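Local coordinates for protein esterase (Capnocytophaga ochracea, PDB 4W9R) that is of unknown function but is probably an esterase of the alpha/beta-hydrolase class, with an additional helical region toward its C-terminus, at residues N307-T312 against P343-I348; M314-L319 against L333-K338; I255-E260 against L297-K302. All coordinates share one frame; numbering follows the deposited sequence.

All three contacts lie in the helical region after the mixed beta sheet, on the same side of the chain's centre. Interaction 3 comes first along the chain and pairs helix 255-270 with helix 294-306. Interaction 1 joins two loops, and interaction 2 is nested inside the chain segment it closes. Their centres are about 11 Å apart, and they touch where Ile348 CD1 meets Phe317 CD2 at 3.4 Å. Interaction 3 is centred about 16 Å from each and touches interaction 2 where Phe318 packs on Ala301. A glycerol lies about 4 Å from the Thr312 side chain (interaction 1) and an acetate about 4 Å from that of Phe317 (interaction 2), both probably from crystallisation.

Interaction 1: residues N307-T312 against P343-I348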
loop_
_atom_site.group_PDB
_atom_site.type_symbol
_atom_site.label_atom_id
_atom_site.label_comp_id
_atom_site.label_asym_id
_atom_site.label_seq_id
_atom_site.Cartn_x
_atom_site.Cartn_y
_atom_site.Cartn_z
ATOM N N ASN B 307 -20.484 22.517 -18.383
ATOM C CA ASN B 307 -20.021 21.152 -18.159
ATOM C C ASN B 307 -21.012 20.243 -17.431
ATOM O O ASN B 307 -21.166 20.316 -16.213
ATOM C CB ASN B 307 -18.712 21.189 -17.362
ATOM C CG ASN B 307 -17.826 22.366 -17.742
ATOM O OD1 ASN B 307 -16.970 22.255 -18.618
ATOM N ND2 ASN B 307 -18.027 23.498 -17.076
ATOM N N GLY B 308 -21.640 19.351 -18.192
ATOM C CA GLY B 308 -22.310 18.172 -17.673
ATOM C C GLY B 308 -23.749 18.312 -17.202
ATOM O O GLY B 308 -24.495 17.334 -17.190
ATOM N N TYR B 309 -24.145 19.518 -16.810
ATOM C CA TYR B 309 -25.477 19.736 -16.238
ATOM C C TYR B 309 -26.530 20.309 -17.192
ATOM O O TYR B 309 -27.648 20.605 -16.768
ATOM C CB TYR B 309 -25.359 20.612 -14.992
ATOM C CG TYR B 309 -24.567 19.935 -13.898
ATOM C CD1 TYR B 309 -23.216 20.205 -13.722
ATOM C CD2 TYR B 309 -25.162 19.001 -13.058
ATOM C CE1 TYR B 309 -22.484 19.580 -12.729
ATOM C CE2 TYR B 309 -24.439 18.372 -12.062
ATOM C CZ TYR B 309 -23.099 18.664 -11.903
ATOM O OH TYR B 309 -22.373 18.041 -10.915
ATOM N N LEU B 310 -26.165 20.493 -18.458
ATOM C CA LEU B 310 -27.056 21.098 -19.453
ATOM C C LEU B 310 -28.441 20.448 -19.521
ATOM O O LEU B 310 -29.445 21.125 -19.749
ATOM C CB LEU B 310 -26.405 21.043 -20.837
ATOM C CG LEU B 310 -27.236 21.583 -22.002
ATOM C CD1 LEU B 310 -27.581 23.049 -21.781
ATOM C CD2 LEU B 310 -26.510 21.390 -23.323
ATOM N N LYS B 311 -28.490 19.140 -19.297
ATOM C CA LYS B 311 -29.725 18.371 -19.418
ATOM C C LYS B 311 -30.507 18.334 -18.109
ATOM O O LYS B 311 -31.500 17.620 -17.991
ATOM C CB LYS B 311 -29.426 16.949 -19.896
ATOM C CG LYS B 311 -28.906 16.886 -21.322
ATOM C CD LYS B 311 -29.837 17.624 -22.272
ATOM C CE LYS B 311 -29.281 17.659 -23.687
ATOM N NZ LYS B 311 -30.164 18.433 -24.604
ATOM N N THR B 312 -30.042 19.091 -17.122
ATOM C CA THR B 312 -30.689 19.143 -15.815
ATOM C C THR B 312 -31.278 20.525 -15.556
ATOM O O THR B 312 -30.871 21.508 -16.170
ATOM C CB THR B 312 -29.714 18.798 -14.676
ATOM O OG1 THR B 312 -28.751 19.850 -14.532
ATOM C CG2 THR B 312 -29.000 17.485 -14.961
ATOM N N PRO B 343 -35.160 17.767 -16.399
ATOM C CA PRO B 343 -35.196 16.763 -15.328
ATOM C C PRO B 343 -34.726 17.276 -13.969
ATOM O O PRO B 343 -33.915 18.198 -13.891
ATOM C CB PRO B 343 -34.246 15.680 -15.844
ATOM C CG PRO B 343 -34.380 15.759 -17.313
ATOM C CD PRO B 343 -34.572 17.219 -17.633
ATOM N N ASN B 344 -35.248 16.667 -12.909
ATOM C CA ASN B 344 -34.876 17.022 -11.548
ATOM C C ASN B 344 -33.477 16.544 -11.184
ATOM O O ASN B 344 -33.043 15.477 -11.616
ATOM C CB ASN B 344 -35.881 16.443 -10.550
ATOM C CG ASN B 344 -37.294 16.920 -10.799
ATOM O OD1 ASN B 344 -37.514 17.940 -11.453
ATOM N ND2 ASN B 344 -38.265 16.187 -10.267
ATOM N N ILE B 345 -32.776 17.342 -10.387
ATOM C CA ILE B 345 -31.496 16.928 -9.827
ATOM C C ILE B 345 -31.382 17.413 -8.382
ATOM O O ILE B 345 -31.650 18.578 -8.089
ATOM C CB ILE B 345 -30.310 17.453 -10.665
ATOM C CG1 ILE B 345 -28.982 17.127 -9.978
ATOM C CG2 ILE B 345 -30.446 18.949 -10.921
ATOM C CD1 ILE B 345 -27.764 17.539 -10.773
ATOM N N ASP B 346 -30.994 16.505 -7.487
ATOM C CA ASP B 346 -30.873 16.799 -6.060
ATOM C C ASP B 346 -32.160 17.425 -5.519
ATOM O O ASP B 346 -33.244 16.865 -5.681
ATOM C CB ASP B 346 -29.673 17.716 -5.798
ATOM C CG ASP B 346 -29.189 17.654 -4.357
ATOM O OD1 ASP B 346 -30.035 17.586 -3.441
ATOM O OD2 ASP B 346 -27.959 17.673 -4.141
ATOM N N PHE B 347 -32.040 18.594 -4.896
ATOM C CA PHE B 347 -33.191 19.254 -4.287
ATOM C C PHE B 347 -33.946 20.122 -5.288
ATOM O O PHE B 347 -34.930 20.770 -4.935
ATOM C CB PHE B 347 -32.760 20.094 -3.080
ATOM C CG PHE B 347 -32.055 21.372 -3.440
ATOM C CD1 PHE B 347 -32.745 22.574 -3.473
ATOM C CD2 PHE B 347 -30.700 21.375 -3.726
ATOM C CE1 PHE B 347 -32.099 23.753 -3.794
ATOM C CE2 PHE B 347 -30.048 22.551 -4.048
ATOM C CZ PHE B 347 -30.749 23.742 -4.081
ATOM N N ILE B 348 -33.493 20.127 -6.538
ATOM C CA ILE B 348 -34.186 20.888 -7.569
ATOM C C ILE B 348 -35.242 19.994 -8.190
ATOM O O ILE B 348 -34.924 19.003 -8.845
ATOM C CB ILE B 348 -33.234 21.384 -8.677
ATOM C CG1 ILE B 348 -31.901 21.847 -8.087
ATOM C CG2 ILE B 348 -33.893 22.489 -9.493
ATOM C CD1 ILE B 348 -32.023 23.040 -7.204
#
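Ile345 carries this loop-to-loop contact with two of its branches. Its CG1 is anti to the backbone N (chi1 174°) and its chain is extended, so CD1 arrives at the edge of the Tyr309 ring, near the ring plane. Ile345 CD1 lies 3.7 Å from Tyr309 CE2, and the two side chains lie nearly perpendicular. The other branch, Ile345 CG2, meets Thr312 CB at 3.8 Å, with the side chains set at a slant. Thr312 is held in place by its own loop. Thr312 OG1 is tucked between the backbone N and C and donates to Tyr309 O at 2.6 Å, in the carbonyl plane and on a lone pair. Thr312 N donates to the same oxygen and closes the type I beta turn 309-312, so two bonds grip Tyr309 O. The partner loop makes a type II' turn from Ile345 to Ile348. At the outer side the Pro343 ring rests against Lys311 O through its CD. The contact is small and lies at the surface. The Tyr309 hydroxyl reaches past it to hydrogen-bond Pro276 O. Residues 307-312 link helix 294-306 to helix 314-325, and residues 343-348 link helix 329-339 to helix 350-362. Tyr309 and Ile345 both pack on Met314, a selenomethionine here, of helix 314-325, while Ile345 also touches Leu278 of helix 278-290.

Interaction 2: residues M314-L319 against L333-K338; sequences MPNFFL and LKTYQK
This is a nearly antiparallel packing of two consecutive helices, 314-325 and 329-339, in the helical region. The segment axes approach to 8.2 Å and cross at -162°. Thr335 faces helix 314-325 with its methyl. Thr335 CG2 is anti to the backbone N and comes to 3.2 Å from Asn316 O, and it also touches Asn316 CB. Leu319 CB meets Thr335 CG2 at 4.0 Å. The other branch, OG1, turns back to its own helix and hydrogen-bonds Lys331 O. Beside this, Phe317 and Tyr336 form an offset edge-to-face pair. The edge of Tyr336 is turned toward the face of Phe317, with Tyr336 CE1 4.0 Å from Phe317 CD1 and the planes at 75°. Tyr336 OH is bonded to Glu324 OE1, further along helix 314-325, and to Arg356 NH2 of helix 350-362, which should fix the direction of its ring. At the outer side Asn316 ND2 lies 4.0 Å from Lys338 CG, against the aliphatic part of a chain extended beyond CG. The contact between the segments is therefore made by van der Waals and aromatic packing. Toward residues 314-319, Thr335 presents a methyl and Tyr336 a ring edge; their polar groups find partners beyond those residues.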
loop_
_atom_site.group_PDB
_atom_site.type_symbol
_atom_site.label_atom_id
_atom_site.label_comp_id
_atom_site.label_asym_id
_atom_site.label_seq_id
_atom_site.Cartn_x
_atom_site.Cartn_y
_atom_site.Cartn_z
HETATM N N MSE B 314 -30.881 22.348 -13.124
HETATM C CA MSE B 314 -30.026 23.131 -12.234
HETATM C C MSE B 314 -29.520 24.476 -12.791
HETATM O O MSE B 314 -29.608 25.485 -12.090
HETATM C CB MSE B 314 -28.826 22.288 -11.789
HETATM C CG MSE B 314 -28.081 22.890 -10.616
HETATM SE SE MSE B 314 -26.742 21.691 -9.879
HETATM C CE MSE B 314 -25.387 21.917 -11.243
ATOM N N PRO B 315 -28.979 24.504 -14.029
ATOM C CA PRO B 315 -28.440 25.784 -14.515
ATOM C C PRO B 315 -29.461 26.919 -14.542
ATOM O O PRO B 315 -29.144 28.035 -14.129
ATOM C CB PRO B 315 -27.981 25.450 -15.937
ATOM C CG PRO B 315 -27.674 24.006 -15.895
ATOM C CD PRO B 315 -28.707 23.414 -14.986
ATOM N N ASN B 316 -30.669 26.637 -15.016
ATOM C CA ASN B 316 -31.700 27.664 -15.088
ATOM C C ASN B 316 -32.326 27.949 -13.728
ATOM O O ASN B 316 -32.880 29.024 -13.511
ATOM C CB ASN B 316 -32.780 27.265 -16.093
ATOM C CG ASN B 316 -32.332 27.451 -17.528
ATOM O OD1 ASN B 316 -31.595 28.387 -17.844
ATOM N ND2 ASN B 316 -32.770 26.556 -18.408
ATOM N N PHE B 317 -32.235 26.991 -12.812
ATOM C CA PHE B 317 -32.700 27.219 -11.449
ATOM C C PHE B 317 -31.790 28.221 -10.748
ATOM O O PHE B 317 -32.262 29.128 -10.065
ATOM C CB PHE B 317 -32.754 25.912 -10.660
ATOM C CG PHE B 317 -33.266 26.075 -9.255
ATOM C CD1 PHE B 317 -34.622 26.013 -8.986
ATOM C CD2 PHE B 317 -32.389 26.292 -8.202
ATOM C CE1 PHE B 317 -35.096 26.161 -7.694
ATOM C CE2 PHE B 317 -32.856 26.440 -6.909
ATOM C CZ PHE B 317 -34.210 26.374 -6.655
ATOM N N PHE B 318 -30.482 28.045 -10.917
ATOM C CA PHE B 318 -29.503 28.967 -10.354
ATOM C C PHE B 318 -29.667 30.358 -10.953
ATOM O O PHE B 318 -29.619 31.362 -10.242
ATOM C CB PHE B 318 -28.076 28.464 -10.594
ATOM C CG PHE B 318 -27.680 27.307 -9.721
ATOM C CD1 PHE B 318 -28.451 26.944 -8.631
ATOM C CD2 PHE B 318 -26.525 26.588 -9.988
ATOM C CE1 PHE B 318 -28.085 25.880 -7.827
ATOM C CE2 PHE B 318 -26.152 25.524 -9.187
ATOM C CZ PHE B 318 -26.933 25.171 -8.105
ATOM N N LEU B 319 -29.866 30.406 -12.265
ATOM C CA LEU B 319 -30.011 31.669 -12.976
ATOM C C LEU B 319 -31.301 32.384 -12.577
ATOM O O LEU B 319 -31.313 33.604 -12.410
ATOM C CB LEU B 319 -29.980 31.435 -14.487
ATOM C CG LEU B 319 -29.930 32.675 -15.380
ATOM C CD1 LEU B 319 -28.676 33.493 -15.104
ATOM C CD2 LEU B 319 -30.002 32.275 -16.844
ATOM N N LEU B 333 -39.137 34.649 -13.737
ATOM C CA LEU B 333 -40.313 33.849 -14.058
ATOM C C LEU B 333 -40.109 33.067 -15.349
ATOM O O LEU B 333 -40.422 31.880 -15.425
ATOM C CB LEU B 333 -41.550 34.738 -14.175
ATOM C CG LEU B 333 -42.852 34.013 -14.514
ATOM C CD1 LEU B 333 -43.198 33.016 -13.421
ATOM C CD2 LEU B 333 -43.984 35.004 -14.723
ATOM N N LYS B 334 -39.578 33.744 -16.362
ATOM C CA LYS B 334 -39.302 33.116 -17.648
ATOM C C LYS B 334 -38.268 32.003 -17.498
ATOM O O LYS B 334 -38.363 30.962 -18.149
ATOM C CB LYS B 334 -38.817 34.163 -18.656
ATOM C CG LYS B 334 -38.522 33.618 -20.045
ATOM C CD LYS B 334 -37.923 34.694 -20.941
ATOM C CE LYS B 334 -37.582 34.152 -22.321
ATOM N NZ LYS B 334 -38.794 33.709 -23.066
ATOM N N THR B 335 -37.291 32.225 -16.625
ATOM C CA THR B 335 -36.198 31.280 -16.433
ATOM C C THR B 335 -36.626 30.075 -15.595
ATOM O O THR B 335 -36.196 28.951 -15.852
ATOM C CB THR B 335 -34.988 31.961 -15.768
ATOM O OG1 THR B 335 -34.724 33.207 -16.423
ATOM C CG2 THR B 335 -33.757 31.074 -15.861
ATOM N N TYR B 336 -37.467 30.312 -14.592
ATOM C CA TYR B 336 -38.018 29.219 -13.796
ATOM C C TYR B 336 -38.838 28.276 -14.671
ATOM O O TYR B 336 -38.733 27.055 -14.554
ATOM C CB TYR B 336 -38.884 29.754 -12.656
ATOM C CG TYR B 336 -38.127 30.062 -11.383
ATOM C CD1 TYR B 336 -37.407 29.075 -10.724
ATOM C CD2 TYR B 336 -38.157 31.333 -10.824
ATOM C CE1 TYR B 336 -36.723 29.349 -9.556
ATOM C CE2 TYR B 336 -37.476 31.617 -9.656
ATOM C CZ TYR B 336 -36.760 30.621 -9.026
ATOM O OH TYR B 336 -36.080 30.897 -7.862
ATOM N N GLN B 337 -39.651 28.853 -15.551
ATOM C CA GLN B 337 -40.475 28.074 -16.467
ATOM C C GLN B 337 -39.611 27.274 -17.435
ATOM O O GLN B 337 -40.015 26.218 -17.922
ATOM C CB GLN B 337 -41.427 28.988 -17.240
ATOM C CG GLN B 337 -42.498 29.643 -16.379
ATOM C CD GLN B 337 -43.245 30.743 -17.113
ATOM O OE1 GLN B 337 -42.826 31.186 -18.182
ATOM N NE2 GLN B 337 -44.356 31.189 -16.538
ATOM N N LYS B 338 -38.416 27.785 -17.706
ATOM C CA LYS B 338 -37.477 27.112 -18.591
ATOM C C LYS B 338 -36.820 25.940 -17.867
ATOM O O LYS B 338 -36.514 24.913 -18.472
ATOM C CB LYS B 338 -36.418 28.097 -19.091
ATOM C CG LYS B 338 -35.914 27.819 -20.495
ATOM C CD LYS B 338 -35.080 28.980 -21.015
ATOM C CE LYS B 338 -34.709 28.785 -22.476
ATOM N NZ LYS B 338 -33.939 29.943 -23.012
#

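Interaction 3: residues I255-E260 against L297-K302; sequences IYEYLE and LKKLAK
The Tyr256 ring is sandwiched between aliphatic groups from two helices. Over one face lies Lys299 CB, in a CH-pi contact 3.8 Å from the Tyr256 ring centroid and 17° off the normal. Glu260 CB of the ring's own helix is on the opposite face, nearer the ring's margin than its centre. Glu257 OE2 sits at the edge, in plane. Glu257 OE2 takes Lys299 NZ through its syn lone pair, in a 2.7 Å salt bridge. Lys299 bends at chi3 and Glu257 at chi2, which brings the charged ends together beside the ring. Tyr256 OH and Lys299 O share a water, each 3.1 Å from it; the water donates to Lys299 O. An alanine in place of Tyr256 would remove the ring and hydroxyl, and would probably lose the CH-pi contact and the water link and loosen the helix pairing. Further in, Leu259 CD2 meets Leu300 CD1 at 3.8 Å. The two segments run roughly parallel, their directions 33° apart, on helices 255-270 and 294-306. Leu259 and Leu300 also pack on helix 278-290, at Thr284 and Ile288, and Leu300 reaches Phe318 of helix 314-325.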
loop_
_atom_site.group_PDB
_atom_site.type_symbol
_atom_site.label_atom_id
_atom_site.label_comp_id
_atom_site.label_asym_id
_atom_site.label_seq_id
_atom_site.Cartn_x
_atom_site.Cartn_y
_atom_site.Cartn_z
ATOM N N ILE B 255 -16.489 33.618 -4.705
ATOM C CA ILE B 255 -16.726 32.238 -4.298
ATOM C C ILE B 255 -16.743 31.293 -5.495
ATOM O O ILE B 255 -16.194 30.192 -5.431
ATOM C CB ILE B 255 -18.044 32.114 -3.515
ATOM C CG1 ILE B 255 -17.939 32.893 -2.204
ATOM C CG2 ILE B 255 -18.382 30.657 -3.243
ATOM C CD1 ILE B 255 -19.077 32.643 -1.258
ATOM N N TYR B 256 -17.367 31.722 -6.588
ATOM C CA TYR B 256 -17.350 30.939 -7.818
ATOM C C TYR B 256 -15.921 30.726 -8.301
ATOM O O TYR B 256 -15.583 29.662 -8.821
ATOM C CB TYR B 256 -18.172 31.617 -8.916
ATOM C CG TYR B 256 -17.809 31.144 -10.307
ATOM C CD1 TYR B 256 -18.254 29.917 -10.780
ATOM C CD2 TYR B 256 -17.014 31.918 -11.141
ATOM C CE1 TYR B 256 -17.919 29.476 -12.045
ATOM C CE2 TYR B 256 -16.674 31.487 -12.409
ATOM C CZ TYR B 256 -17.130 30.264 -12.856
ATOM O OH TYR B 256 -16.797 29.828 -14.119
ATOM N N GLU B 257 -15.089 31.749 -8.125
ATOM C CA GLU B 257 -13.697 31.695 -8.552
ATOM C C GLU B 257 -12.928 30.586 -7.840
ATOM O O GLU B 257 -12.008 30.002 -8.409
ATOM C CB GLU B 257 -13.010 33.043 -8.315
ATOM C CG GLU B 257 -13.246 34.073 -9.415
ATOM C CD GLU B 257 -14.690 34.533 -9.503
ATOM O OE1 GLU B 257 -15.418 34.426 -8.494
ATOM O OE2 GLU B 257 -15.097 35.006 -10.586
ATOM N N TYR B 258 -13.307 30.297 -6.599
ATOM C CA TYR B 258 -12.673 29.222 -5.844
ATOM C C TYR B 258 -12.908 27.879 -6.529
ATOM O O TYR B 258 -11.976 27.094 -6.712
ATOM C CB TYR B 258 -13.198 29.179 -4.407
ATOM C CG TYR B 258 -12.471 28.190 -3.522
ATOM C CD1 TYR B 258 -11.314 28.555 -2.846
ATOM C CD2 TYR B 258 -12.940 26.892 -3.362
ATOM C CE1 TYR B 258 -10.643 27.657 -2.037
ATOM C CE2 TYR B 258 -12.275 25.984 -2.555
ATOM C CZ TYR B 258 -11.128 26.373 -1.895
ATOM O OH TYR B 258 -10.460 25.479 -1.090
ATOM N N LEU B 259 -14.156 27.625 -6.910
ATOM C CA LEU B 259 -14.514 26.389 -7.593
ATOM C C LEU B 259 -13.825 26.291 -8.949
ATOM O O LEU B 259 -13.311 25.234 -9.318
ATOM C CB LEU B 259 -16.031 26.291 -7.768
ATOM C CG LEU B 259 -16.550 25.081 -8.551
ATOM C CD1 LEU B 259 -16.261 23.789 -7.803
ATOM C CD2 LEU B 259 -18.037 25.213 -8.842
ATOM N N GLU B 260 -13.813 27.398 -9.683
ATOM C CA GLU B 260 -13.223 27.426 -11.017
ATOM C C GLU B 260 -11.714 27.238 -10.954
ATOM O O GLU B 260 -11.145 26.461 -11.723
ATOM C CB GLU B 260 -13.557 28.738 -11.729
ATOM C CG GLU B 260 -13.135 28.768 -13.190
ATOM C CD GLU B 260 -13.320 30.132 -13.824
ATOM O OE1 GLU B 260 -13.125 31.149 -13.122
ATOM O OE2 GLU B 260 -13.661 30.189 -15.024
ATOM N N LEU B 297 -23.269 33.399 -8.260
ATOM C CA LEU B 297 -24.394 32.537 -8.601
ATOM C C LEU B 297 -24.679 32.555 -10.100
ATOM O O LEU B 297 -24.978 31.521 -10.695
ATOM C CB LEU B 297 -25.643 32.956 -7.822
ATOM C CG LEU B 297 -26.900 32.114 -8.040
ATOM C CD1 LEU B 297 -26.642 30.659 -7.683
ATOM C CD2 LEU B 297 -28.059 32.667 -7.227
ATOM N N LYS B 298 -24.579 33.734 -10.705
ATOM C CA LYS B 298 -24.797 33.881 -12.139
ATOM C C LYS B 298 -23.724 33.137 -12.925
ATOM O O LYS B 298 -24.020 32.438 -13.895
ATOM C CB LYS B 298 -24.808 35.358 -12.537
ATOM C CG LYS B 298 -25.164 35.612 -13.997
ATOM C CD LYS B 298 -25.000 37.084 -14.353
ATOM C CE LYS B 298 -25.615 37.406 -15.707
ATOM N NZ LYS B 298 -24.995 36.620 -16.809
ATOM N N LYS B 299 -22.476 33.292 -12.493
ATOM C CA LYS B 299 -21.350 32.644 -13.152
ATOM C C LYS B 299 -21.349 31.139 -12.897
ATOM O O LYS B 299 -20.869 30.363 -13.723
ATOM C CB LYS B 299 -20.031 33.269 -12.688
ATOM C CG LYS B 299 -19.819 34.687 -13.198
ATOM C CD LYS B 299 -18.507 35.287 -12.715
ATOM C CE LYS B 299 -18.567 35.645 -11.241
ATOM N NZ LYS B 299 -17.373 36.427 -10.810
ATOM N N LEU B 300 -21.895 30.731 -11.755
ATOM C CA LEU B 300 -22.002 29.314 -11.426
ATOM C C LEU B 300 -23.026 28.630 -12.324
ATOM O O LEU B 300 -22.842 27.484 -12.730
ATOM C CB LEU B 300 -22.385 29.124 -9.955
ATOM C CG LEU B 300 -22.593 27.684 -9.480
ATOM C CD1 LEU B 300 -21.316 26.871 -9.642
ATOM C CD2 LEU B 300 -23.069 27.656 -8.036
ATOM N N ALA B 301 -24.102 29.347 -12.632
ATOM C CA ALA B 301 -25.167 28.816 -13.472
ATOM C C ALA B 301 -24.660 28.498 -14.874
ATOM O O ALA B 301 -24.984 27.453 -15.437
ATOM C CB ALA B 301 -26.327 29.799 -13.540
ATOM N N LYS B 302 -23.865 29.404 -15.433
ATOM C CA LYS B 302 -23.351 29.225 -16.784
ATOM C C LYS B 302 -22.231 28.194 -16.799
ATOM O O LYS B 302 -22.009 27.518 -17.803
ATOM C CB LYS B 302 -22.863 30.557 -17.359
ATOM C CG LYS B 302 -22.734 30.559 -18.876
ATOM C CD LYS B 302 -22.596 31.973 -19.425
ATOM C CE LYS B 302 -22.598 31.979 -20.949
ATOM N NZ LYS B 302 -22.528 33.357 -21.511
HETATM O O HOH W 1 -18.965 30.919 -16.048
#